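Local coordinates for erythrocyte membrane protein 1 (Plasmodium falciparum, PDB 2XU0) that probably binds host cell-surface receptors as a parasite adhesin on infected red cells, here represented by its N-terminal segment and first Duffy-binding-like domain, at residues 384-387 and 388-392; 346-349 and 350-354; 19-22 and 23-26; 367-370 and 371-374. The protein carries 10 engineered substitutions. All blocks are in the same frame, centred on the assembly; numbering follows the deposited sequence.

Contact 1. Residues 384-387 and 388-392; sequences IVKK and LEEFY
Two lysines converge on the carboxylate of Glu390 within one stretch of helix, one for each oxygen. The closer charge is that of Lys387, three residues earlier: its NZ lies 2.8 Å from Glu390 OE1, a hydrogen-bonded salt bridge that uses the syn lone pair. Its chain bends at the second torsion (chi2 -74°), and this carries CD and CE alongside OE1 before the ammonium group arrives. Lys386, four residues before the glutamate, makes only a long salt bridge, with its NZ 3.7 Å from Glu390 OE2; its methylene CE comes nearer to the same OE2, at 3.4 Å. A water donates to OE2 over 2.7 Å and accepts a weak bond from Lys387 NZ, closing a small ring of charge and solvent.

This is the i to i+3 and i to i+4 spacing of an alpha-helical salt-bridge network, set in the long helix 371-407 of the Duffy-binding-like domain. Glu390 OE1 also accepts from Trp319 NE1 of helix 311-338, so the buried acid is held from a second helix as well.

The backbone supplies the regular i to i+4 bonds. Glu390 N reaches Lys386 O at 3.1 Å and nearly straight (171°), while Phe391 N meets Lys387 O at 2.8 Å. Apolar side chains take another flank: Phe391 and Leu388 pack on Pro457, and the Phe391 ring meets that of Phe461.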
loop_
_atom_site.group_PDB
_atom_site.type_symbol
_atom_site.label_atom_id
_atom_site.label_comp_id
_atom_site.label_asym_id
_atom_site.label_seq_id
_atom_site.Cartn_x
_atom_site.Cartn_y
_atom_site.Cartn_z
ATOM N N ILE A 384 -9.433 12.091 11.193
ATOM C CA ILE A 384 -9.487 12.840 9.934
ATOM C C ILE A 384 -8.412 13.919 9.894
ATOM O O ILE A 384 -7.843 14.185 8.832
ATOM C CB ILE A 384 -10.933 13.386 9.674
ATOM C CG1 ILE A 384 -11.801 12.345 8.980
ATOM C CG2 ILE A 384 -10.974 14.745 8.925
ATOM C CD1 ILE A 384 -11.504 11.986 7.431
ATOM N N VAL A 385 -8.148 14.545 11.060
ATOM C CA VAL A 385 -7.141 15.595 11.199
ATOM C C VAL A 385 -5.747 15.030 11.010
ATOM O O VAL A 385 -4.926 15.658 10.340
ATOM C CB VAL A 385 -7.337 16.399 12.506
ATOM C CG1 VAL A 385 -6.054 17.087 12.962
ATOM C CG2 VAL A 385 -8.487 17.405 12.337
ATOM N N LYS A 386 -5.508 13.830 11.542
ATOM C CA LYS A 386 -4.241 13.128 11.402
ATOM C C LYS A 386 -4.028 12.688 9.914
ATOM O O LYS A 386 -2.892 12.719 9.428
ATOM C CB LYS A 386 -4.246 11.900 12.303
ATOM C CG LYS A 386 -2.959 11.098 12.327
ATOM C CD LYS A 386 -3.082 9.864 13.236
ATOM C CE LYS A 386 -2.031 8.813 12.939
ATOM N NZ LYS A 386 -0.656 9.228 13.352
ATOM N N LYS A 387 -5.118 12.240 9.229
ATOM C CA LYS A 387 -5.061 11.751 7.838
ATOM C C LYS A 387 -4.808 12.931 6.905
ATOM O O LYS A 387 -3.967 12.839 6.016
ATOM C CB LYS A 387 -6.348 10.998 7.482
ATOM C CG LYS A 387 -6.433 9.616 8.139
ATOM C CD LYS A 387 -5.477 8.653 7.447
ATOM C CE LYS A 387 -4.977 7.560 8.329
ATOM N NZ LYS A 387 -3.906 6.807 7.629
ATOM N N LEU A 388 -5.423 14.084 7.205
ATOM C CA LEU A 388 -5.186 15.300 6.439
ATOM C C LEU A 388 -3.707 15.651 6.471
ATOM O O LEU A 388 -3.180 16.044 5.434
ATOM C CB LEU A 388 -6.030 16.486 6.961
ATOM C CG LEU A 388 -5.834 17.869 6.252
ATOM C CD1 LEU A 388 -6.110 17.791 4.728
ATOM C CD2 LEU A 388 -6.678 18.962 6.894
ATOM N N GLU A 389 -3.049 15.568 7.657
ATOM C CA GLU A 389 -1.639 15.923 7.776
ATOM C C GLU A 389 -0.775 14.968 6.957
ATOM O O GLU A 389 0.068 15.420 6.189
ATOM C CB GLU A 389 -1.181 16.029 9.241
ATOM C CG GLU A 389 0.311 16.254 9.400
ATOM C CD GLU A 389 0.694 16.608 10.825
ATOM O OE1 GLU A 389 1.305 15.751 11.502
ATOM O OE2 GLU A 389 0.334 17.718 11.285
ATOM N N GLU A 390 -1.016 13.662 7.099
ATOM C CA GLU A 390 -0.358 12.612 6.325
ATOM C C GLU A 390 -0.488 12.886 4.840
ATOM O O GLU A 390 0.464 12.658 4.096
ATOM C CB GLU A 390 -0.983 11.254 6.667
ATOM C CG GLU A 390 -0.601 10.761 8.056
ATOM C CD GLU A 390 -1.223 9.438 8.457
ATOM O OE1 GLU A 390 -1.952 8.848 7.633
ATOM O OE2 GLU A 390 -1.082 9.055 9.638
ATOM N N PHE A 391 -1.679 13.331 4.411
ATOM C CA PHE A 391 -2.002 13.678 3.039
ATOM C C PHE A 391 -1.133 14.844 2.530
ATOM O O PHE A 391 -0.497 14.713 1.478
ATOM C CB PHE A 391 -3.510 14.029 2.896
ATOM C CG PHE A 391 -3.788 14.602 1.526
ATOM C CD1 PHE A 391 -3.824 13.773 0.402
ATOM C CD2 PHE A 391 -3.885 15.974 1.338
ATOM C CE1 PHE A 391 -3.980 14.311 -0.879
ATOM C CE2 PHE A 391 -4.041 16.509 0.059
ATOM C CZ PHE A 391 -4.083 15.671 -1.039
ATOM N N TYR A 392 -1.070 15.967 3.285
ATOM C CA TYR A 392 -0.256 17.126 2.853
ATOM C C TYR A 392 1.221 16.762 2.782
ATOM O O TYR A 392 1.909 17.208 1.861
ATOM C CB TYR A 392 -0.431 18.338 3.793
ATOM C CG TYR A 392 -1.761 19.058 3.705
ATOM C CD1 TYR A 392 -2.309 19.402 2.471
ATOM C CD2 TYR A 392 -2.373 19.570 4.852
ATOM C CE1 TYR A 392 -3.466 20.178 2.380
ATOM C CE2 TYR A 392 -3.553 20.310 4.774
ATOM C CZ TYR A 392 -4.097 20.607 3.539
ATOM O OH TYR A 392 -5.279 21.284 3.474
HETATM O O HOH W 1 -2.019 6.588 10.349
#

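Contact 2. Residues 346-349 and 350-354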
loop_
_atom_site.group_PDB
_atom_site.type_symbol
_atom_site.label_atom_id
_atom_site.label_comp_id
_atom_site.label_asym_id
_atom_site.label_seq_id
_atom_site.Cartn_x
_atom_site.Cartn_y
_atom_site.Cartn_z
ATOM N N TYR A 346 -31.663 11.439 15.998
ATOM C CA TYR A 346 -31.095 12.492 15.162
ATOM C C TYR A 346 -30.395 13.464 16.099
ATOM O O TYR A 346 -31.009 14.365 16.691
ATOM C CB TYR A 346 -32.164 13.186 14.300
ATOM C CG TYR A 346 -31.654 13.879 13.047
ATOM C CD1 TYR A 346 -32.233 13.632 11.807
ATOM C CD2 TYR A 346 -30.665 14.862 13.120
ATOM C CE1 TYR A 346 -31.809 14.310 10.659
ATOM C CE2 TYR A 346 -30.222 15.533 11.978
ATOM C CZ TYR A 346 -30.803 15.260 10.749
ATOM O OH TYR A 346 -30.369 15.918 9.615
ATOM N N CYS A 347 -29.089 13.247 16.235
ATOM C CA CYS A 347 -28.212 14.028 17.089
ATOM C C CYS A 347 -27.349 14.973 16.239
ATOM O O CYS A 347 -27.306 14.858 15.003
ATOM C CB CYS A 347 -27.347 13.074 17.907
ATOM S SG CYS A 347 -28.288 11.805 18.804
ATOM N N SER A 348 -26.635 15.878 16.915
ATOM C CA SER A 348 -25.665 16.786 16.310
ATOM C C SER A 348 -24.287 16.465 16.927
ATOM O O SER A 348 -24.221 15.768 17.957
ATOM C CB SER A 348 -26.043 18.232 16.604
ATOM O OG SER A 348 -25.667 18.653 17.904
ATOM N N GLY A 349 -23.224 17.007 16.321
ATOM C CA GLY A 349 -21.854 16.857 16.803
ATOM C C GLY A 349 -21.651 17.446 18.188
ATOM O O GLY A 349 -20.736 17.020 18.901
ATOM N N ASP A 350 -22.513 18.426 18.582
ATOM C CA ASP A 350 -22.479 19.075 19.909
ATOM C C ASP A 350 -23.266 18.264 20.986
ATOM O O ASP A 350 -23.364 18.697 22.138
ATOM C CB ASP A 350 -23.007 20.537 19.844
ATOM C CG ASP A 350 -22.466 21.401 18.711
ATOM O OD1 ASP A 350 -21.266 21.760 18.758
ATOM O OD2 ASP A 350 -23.266 21.781 17.816
ATOM N N GLY A 351 -23.805 17.114 20.600
ATOM C CA GLY A 351 -24.590 16.248 21.474
ATOM C C GLY A 351 -26.028 16.704 21.683
ATOM O O GLY A 351 -26.687 16.265 22.633
ATOM N N HIS A 352 -26.535 17.592 20.800
ATOM C CA HIS A 352 -27.921 18.069 20.886
ATOM C C HIS A 352 -28.861 17.057 20.257
ATOM O O HIS A 352 -28.502 16.405 19.264
ATOM C CB HIS A 352 -28.111 19.416 20.162
ATOM C CG HIS A 352 -27.221 20.521 20.635
ATOM N ND1 HIS A 352 -27.078 21.682 19.902
ATOM C CD2 HIS A 352 -26.462 20.613 21.757
ATOM C CE1 HIS A 352 -26.237 22.439 20.590
ATOM N NE2 HIS A 352 -25.838 21.835 21.709
ATOM N N ASP A 353 -30.075 16.936 20.824
ATOM C CA ASP A 353 -31.106 16.079 20.260
ATOM C C ASP A 353 -31.892 16.991 19.318
ATOM O O ASP A 353 -32.651 17.856 19.775
ATOM C CB ASP A 353 -31.986 15.445 21.360
ATOM C CG ASP A 353 -33.164 14.611 20.878
ATOM O OD1 ASP A 353 -33.304 14.420 19.638
ATOM O OD2 ASP A 353 -33.951 14.143 21.737
ATOM N N CYS A 354 -31.679 16.817 18.001
ATOM C CA CYS A 354 -32.301 17.643 16.963
ATOM C C CYS A 354 -33.836 17.551 16.912
ATOM O O CYS A 354 -34.489 18.495 16.446
ATOM C CB CYS A 354 -31.649 17.390 15.602
ATOM S SG CYS A 354 -29.847 17.641 15.586
HETATM O O HOH W 2 -32.610 12.204 18.490
HETATM O O HOH W 3 -26.234 21.348 17.157
#
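Ser348 OG sits between its own backbone N and carbonyl carbon (chi1 80°), and from there the hydroxyl faces the residues that follow across the turn. Cys354, with SG anti to its carbonyl carbon (chi1 -56°), turns its sulfur back toward the start of the loop, where Cys354 CB lies 3.7 Å from Tyr346 CD2. The sulfur is beside that ring obliquely, 5.0 Å from SG to the Tyr346 centroid, in a Cys sulfur-aromatic contact.

The hydroxyl of Ser348 is the hub of the turn. It accepts from His352 N at 3.2 Å and, weakly, from Asp350 N, and it shares a water with Asp350 OD2. His352 CB passes 3.4 Å from the same OG, and Asp350 CB lies over one face of the imidazole, toward its rim.

Ser348 to Gly351 form a type I beta turn, closed by Gly351 N bonding to Ser348 O at 3.0 Å; Gly351, its last residue, has positive phi (79°). With Ser348 N donating to His352 O in the carbonyl plane, this is a type I turn with a G1 beta bulge, closing a short hairpin. Cys354 N bonds to Tyr346 O at 2.9 Å, beyond the single bridge between Cys347 and Asp353. A second water links Tyr346 N to Asp353 OD1, an oxygen that also takes the hydroxyl of Thr355.

The loop follows strand 345-346 and is pinned by disulfides from Cys347 to Cys370, just before helix 371-407, and from Cys354 to Cys470, while Tyr346 packs against strands 475-477 and 483-485.

Contact 3. Residues 19-22 and 23-26; sequences HKSA and RNVL
Asn24 folds back on Ser21 and His19, and its side chain can be followed outward from the helix. Asn24 CB lies 3.4 Å from Ser21 OG and 3.5 Å from His19 O. CG, anti to the carbonyl carbon (chi1 -80°), stays close to the same hydroxyl, and at the tip the amide divides its duties: ND2 donates to Ser18 O, whereas OD1 accepts from Lys281 N of strand 279-281. Although ND2 is near Ser21 OG, the angle there is too poor for a bond.

The hydroxyl instead takes the backbone N-H. Ser21 is the N-cap of helix 22-39, and Asn24 N donates to Ser21 OG at 3.1 Å in a nearly straight bond (164°). The first turn is then carried by Val25 N to Ser21 O, 2.9 Å, and Leu26 N to Ala22 O, 2.8 Å. Val25 CG2 hangs beside Ser21 O at 3.5 Å, and Leu26 CG rests 3.1 Å from Ala22 O; Ala22 itself packs on Leu435 and Leu436 of helix 429-437.

Arg23 NH2 pairs with Glu17, whose other oxygen meets the capping hydroxyl, and also donates to Phe279 O. Ser21, Arg23 and Asn24 thus find polar partners at Glu17, Ser18 and strand 279-281, and the negative charge of Glu17, close to the helix N terminus, probably interacts favourably with the helix dipole.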
loop_
_atom_site.group_PDB
_atom_site.type_symbol
_atom_site.label_atom_id
_atom_site.label_comp_id
_atom_site.label_asym_id
_atom_site.label_seq_id
_atom_site.Cartn_x
_atom_site.Cartn_y
_atom_site.Cartn_z
ATOM N N HIS A 19 -9.803 2.177 -15.190
ATOM C CA HIS A 19 -8.554 1.886 -15.914
ATOM C C HIS A 19 -7.568 3.050 -15.632
ATOM O O HIS A 19 -6.389 2.941 -15.926
ATOM C CB HIS A 19 -8.851 1.748 -17.431
ATOM C CG HIS A 19 -9.141 3.062 -18.098
ATOM N ND1 HIS A 19 -10.351 3.734 -17.898
ATOM C CD2 HIS A 19 -8.348 3.812 -18.898
ATOM C CE1 HIS A 19 -10.261 4.846 -18.610
ATOM N NE2 HIS A 19 -9.067 4.941 -19.223
ATOM N N LYS A 20 -8.079 4.159 -15.054
ATOM C CA LYS A 20 -7.282 5.324 -14.656
ATOM C C LYS A 20 -7.070 5.413 -13.137
ATOM O O LYS A 20 -6.757 6.491 -12.623
ATOM C CB LYS A 20 -7.850 6.627 -15.258
ATOM C CG LYS A 20 -7.521 6.823 -16.732
ATOM C CD LYS A 20 -8.186 8.081 -17.243
ATOM C CE LYS A 20 -7.994 8.289 -18.728
ATOM N NZ LYS A 20 -8.957 9.286 -19.267
ATOM N N SER A 21 -7.178 4.273 -12.410
ATOM C CA SER A 21 -6.862 4.232 -10.972
ATOM C C SER A 21 -5.344 4.318 -10.914
ATOM O O SER A 21 -4.679 3.938 -11.903
ATOM C CB SER A 21 -7.326 2.908 -10.350
ATOM O OG SER A 21 -6.527 1.813 -10.776
ATOM N N ALA A 22 -4.780 4.844 -9.802
ATOM C CA ALA A 22 -3.320 4.961 -9.681
ATOM C C ALA A 22 -2.663 3.632 -9.815
ATOM O O ALA A 22 -1.649 3.565 -10.470
ATOM C CB ALA A 22 -2.919 5.625 -8.346
ATOM N N ARG A 23 -3.230 2.552 -9.194
ATOM C CA ARG A 23 -2.681 1.211 -9.321
ATOM C C ARG A 23 -2.552 0.797 -10.785
ATOM O O ARG A 23 -1.500 0.319 -11.175
ATOM C CB ARG A 23 -3.486 0.160 -8.506
ATOM C CG ARG A 23 -2.789 -1.233 -8.520
ATOM C CD ARG A 23 -3.522 -2.305 -7.699
ATOM N NE ARG A 23 -4.859 -2.605 -8.222
ATOM C CZ ARG A 23 -5.108 -3.469 -9.208
ATOM N NH1 ARG A 23 -4.116 -4.125 -9.797
ATOM N NH2 ARG A 23 -6.348 -3.656 -9.636
ATOM N N ASN A 24 -3.606 0.953 -11.581
ATOM C CA ASN A 24 -3.578 0.599 -12.995
ATOM C C ASN A 24 -2.591 1.428 -13.789
ATOM O O ASN A 24 -1.817 0.874 -14.579
ATOM C CB ASN A 24 -5.021 0.655 -13.626
ATOM C CG ASN A 24 -5.812 -0.566 -13.302
ATOM O OD1 ASN A 24 -5.253 -1.650 -13.187
ATOM N ND2 ASN A 24 -7.116 -0.425 -13.110
ATOM N N VAL A 25 -2.579 2.749 -13.563
ATOM C CA VAL A 25 -1.644 3.630 -14.288
ATOM C C VAL A 25 -0.182 3.300 -13.911
ATOM O O VAL A 25 0.655 3.204 -14.793
ATOM C CB VAL A 25 -2.013 5.125 -14.094
ATOM C CG1 VAL A 25 -0.890 6.063 -14.543
ATOM C CG2 VAL A 25 -3.329 5.453 -14.814
ATOM N N LEU A 26 0.099 3.052 -12.625
ATOM C CA LEU A 26 1.474 2.771 -12.195
ATOM C C LEU A 26 1.937 1.421 -12.709
ATOM O O LEU A 26 3.090 1.303 -13.121
ATOM C CB LEU A 26 1.645 2.889 -10.650
ATOM C CG LEU A 26 1.297 4.244 -9.986
ATOM C CD1 LEU A 26 1.112 4.087 -8.465
ATOM C CD2 LEU A 26 2.316 5.298 -10.287
#

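Contact 4. Residues 367-370 and 371-374; sequences DLDC and PRCQ
The guanidinium of Arg372 has the backbone of Asp369 against one face: the carbonyl oxygen Asp369 O stands 3.9 Å above the plane, over its centre, with Asp369 CA over the same face. The Asp369 side chain lies alongside that of Arg372, pointing the same way, with the carboxylate plane turned 51° from the guanidinium. Asp369 OD1 is 3.5 Å from Arg372 NH1, a salt bridge without parallel pairing of the two groups. A bend at chi3 (-62°) brings the arginine head back over the turn.

Asp369 O also accepts from Arg372 N at 3.1 Å, the donor standing above the carbonyl plane. Cys370 O takes Cys373 N at 2.8 Å and, weakly, Gln374 N, so three-residue spacing at Arg372 and Cys373 gives way to a four-residue bond. Ahead of it Asp367 OD1 accepts from Cys370 N at 2.9 Å, an Asx motif, and Pro371, which has no N-H to offer, sets CD 3.2 Å from Asp367 O.

Besides the disulfide of Cys370, a second one fastens this start of helix 371-407: Cys373 joins Cys338 at the end of helix 311-338.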
loop_
_atom_site.group_PDB
_atom_site.type_symbol
_atom_site.label_atom_id
_atom_site.label_comp_id
_atom_site.label_asym_id
_atom_site.label_seq_id
_atom_site.Cartn_x
_atom_site.Cartn_y
_atom_site.Cartn_z
ATOM N N ASP A 367 -30.333 15.232 25.301
ATOM C CA ASP A 367 -30.868 14.010 25.901
ATOM C C ASP A 367 -29.666 13.168 26.395
ATOM O O ASP A 367 -28.538 13.671 26.452
ATOM C CB ASP A 367 -31.760 13.229 24.894
ATOM C CG ASP A 367 -31.021 12.574 23.734
ATOM O OD1 ASP A 367 -29.897 13.016 23.425
ATOM O OD2 ASP A 367 -31.552 11.585 23.169
ATOM N N LEU A 368 -29.889 11.905 26.735
ATOM C CA LEU A 368 -28.798 11.085 27.247
ATOM C C LEU A 368 -28.124 10.229 26.184
ATOM O O LEU A 368 -26.984 9.814 26.388
ATOM C CB LEU A 368 -29.225 10.275 28.486
ATOM C CG LEU A 368 -29.851 11.125 29.612
ATOM C CD1 LEU A 368 -30.901 10.383 30.286
ATOM C CD2 LEU A 368 -28.820 11.643 30.609
ATOM N N ASP A 369 -28.793 10.020 25.030
ATOM C CA ASP A 369 -28.206 9.261 23.926
ATOM C C ASP A 369 -27.247 10.116 23.071
ATOM O O ASP A 369 -26.155 9.653 22.740
ATOM C CB ASP A 369 -29.293 8.602 23.060
ATOM C CG ASP A 369 -30.119 7.536 23.767
ATOM O OD1 ASP A 369 -29.763 7.164 24.912
ATOM O OD2 ASP A 369 -31.120 7.072 23.175
ATOM N N CYS A 370 -27.647 11.363 22.730
ATOM C CA CYS A 370 -26.855 12.267 21.882
ATOM C C CYS A 370 -25.450 12.668 22.338
ATOM O O CYS A 370 -24.591 12.753 21.458
ATOM C CB CYS A 370 -27.671 13.435 21.352
ATOM S SG CYS A 370 -29.068 12.920 20.322
ATOM N N PRO A 371 -25.115 12.764 23.661
ATOM C CA PRO A 371 -23.700 12.974 24.037
ATOM C C PRO A 371 -22.763 11.929 23.412
ATOM O O PRO A 371 -21.638 12.285 23.111
ATOM C CB PRO A 371 -23.720 12.888 25.571
ATOM C CG PRO A 371 -25.110 13.316 25.942
ATOM C CD PRO A 371 -25.973 12.703 24.866
ATOM N N ARG A 372 -23.235 10.684 23.151
ATOM C CA ARG A 372 -22.450 9.628 22.487
ATOM C C ARG A 372 -22.104 9.991 21.015
ATOM O O ARG A 372 -21.076 9.537 20.504
ATOM C CB ARG A 372 -23.174 8.274 22.509
ATOM C CG ARG A 372 -23.442 7.710 23.897
ATOM C CD ARG A 372 -23.700 6.209 23.875
ATOM N NE ARG A 372 -24.892 5.829 23.105
ATOM C CZ ARG A 372 -26.131 5.797 23.591
ATOM N NH1 ARG A 372 -26.369 6.153 24.847
ATOM N NH2 ARG A 372 -27.140 5.418 22.820
ATOM N N CYS A 373 -22.984 10.778 20.332
ATOM C CA CYS A 373 -22.732 11.282 18.978
ATOM C C CYS A 373 -21.559 12.239 19.073
ATOM O O CYS A 373 -20.621 12.104 18.298
ATOM C CB CYS A 373 -23.952 11.968 18.370
ATOM S SG CYS A 373 -23.636 12.737 16.754
ATOM N N GLN A 374 -21.588 13.159 20.065
ATOM C CA GLN A 374 -20.504 14.102 20.350
ATOM C C GLN A 374 -19.154 13.363 20.515
ATOM O O GLN A 374 -18.196 13.719 19.836
ATOM C CB GLN A 374 -20.833 14.974 21.579
ATOM C CG GLN A 374 -19.801 16.065 21.856
ATOM C CD GLN A 374 -20.142 16.929 23.042
ATOM O OE1 GLN A 374 -20.109 18.151 22.954
ATOM N NE2 GLN A 374 -20.449 16.322 24.187
#

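In the fold
All four contacts are local, yet their settings differ. Contacts 2 and 3 are mostly buried, whereas contacts 1 and 4 mix buried and exposed residues. Contacts 1 and 4 share helix 371-407, one within its length and the other at its start, their centres about 27 Å apart. Contacts 2 and 4 touch, centres about 7 Å apart, through a shared disulfide and Gly349 O packing on Gln374 CG. Contact 3 belongs to the N-terminal segment, about 41 Å by centres from contact 2. Chemistry follows place: a salt-bridge network along a helix in contact 1, hydroxyl capping in contact 3, a hydroxyl-centred turn in contact 2, and one ion pair beside disulfides in contact 4.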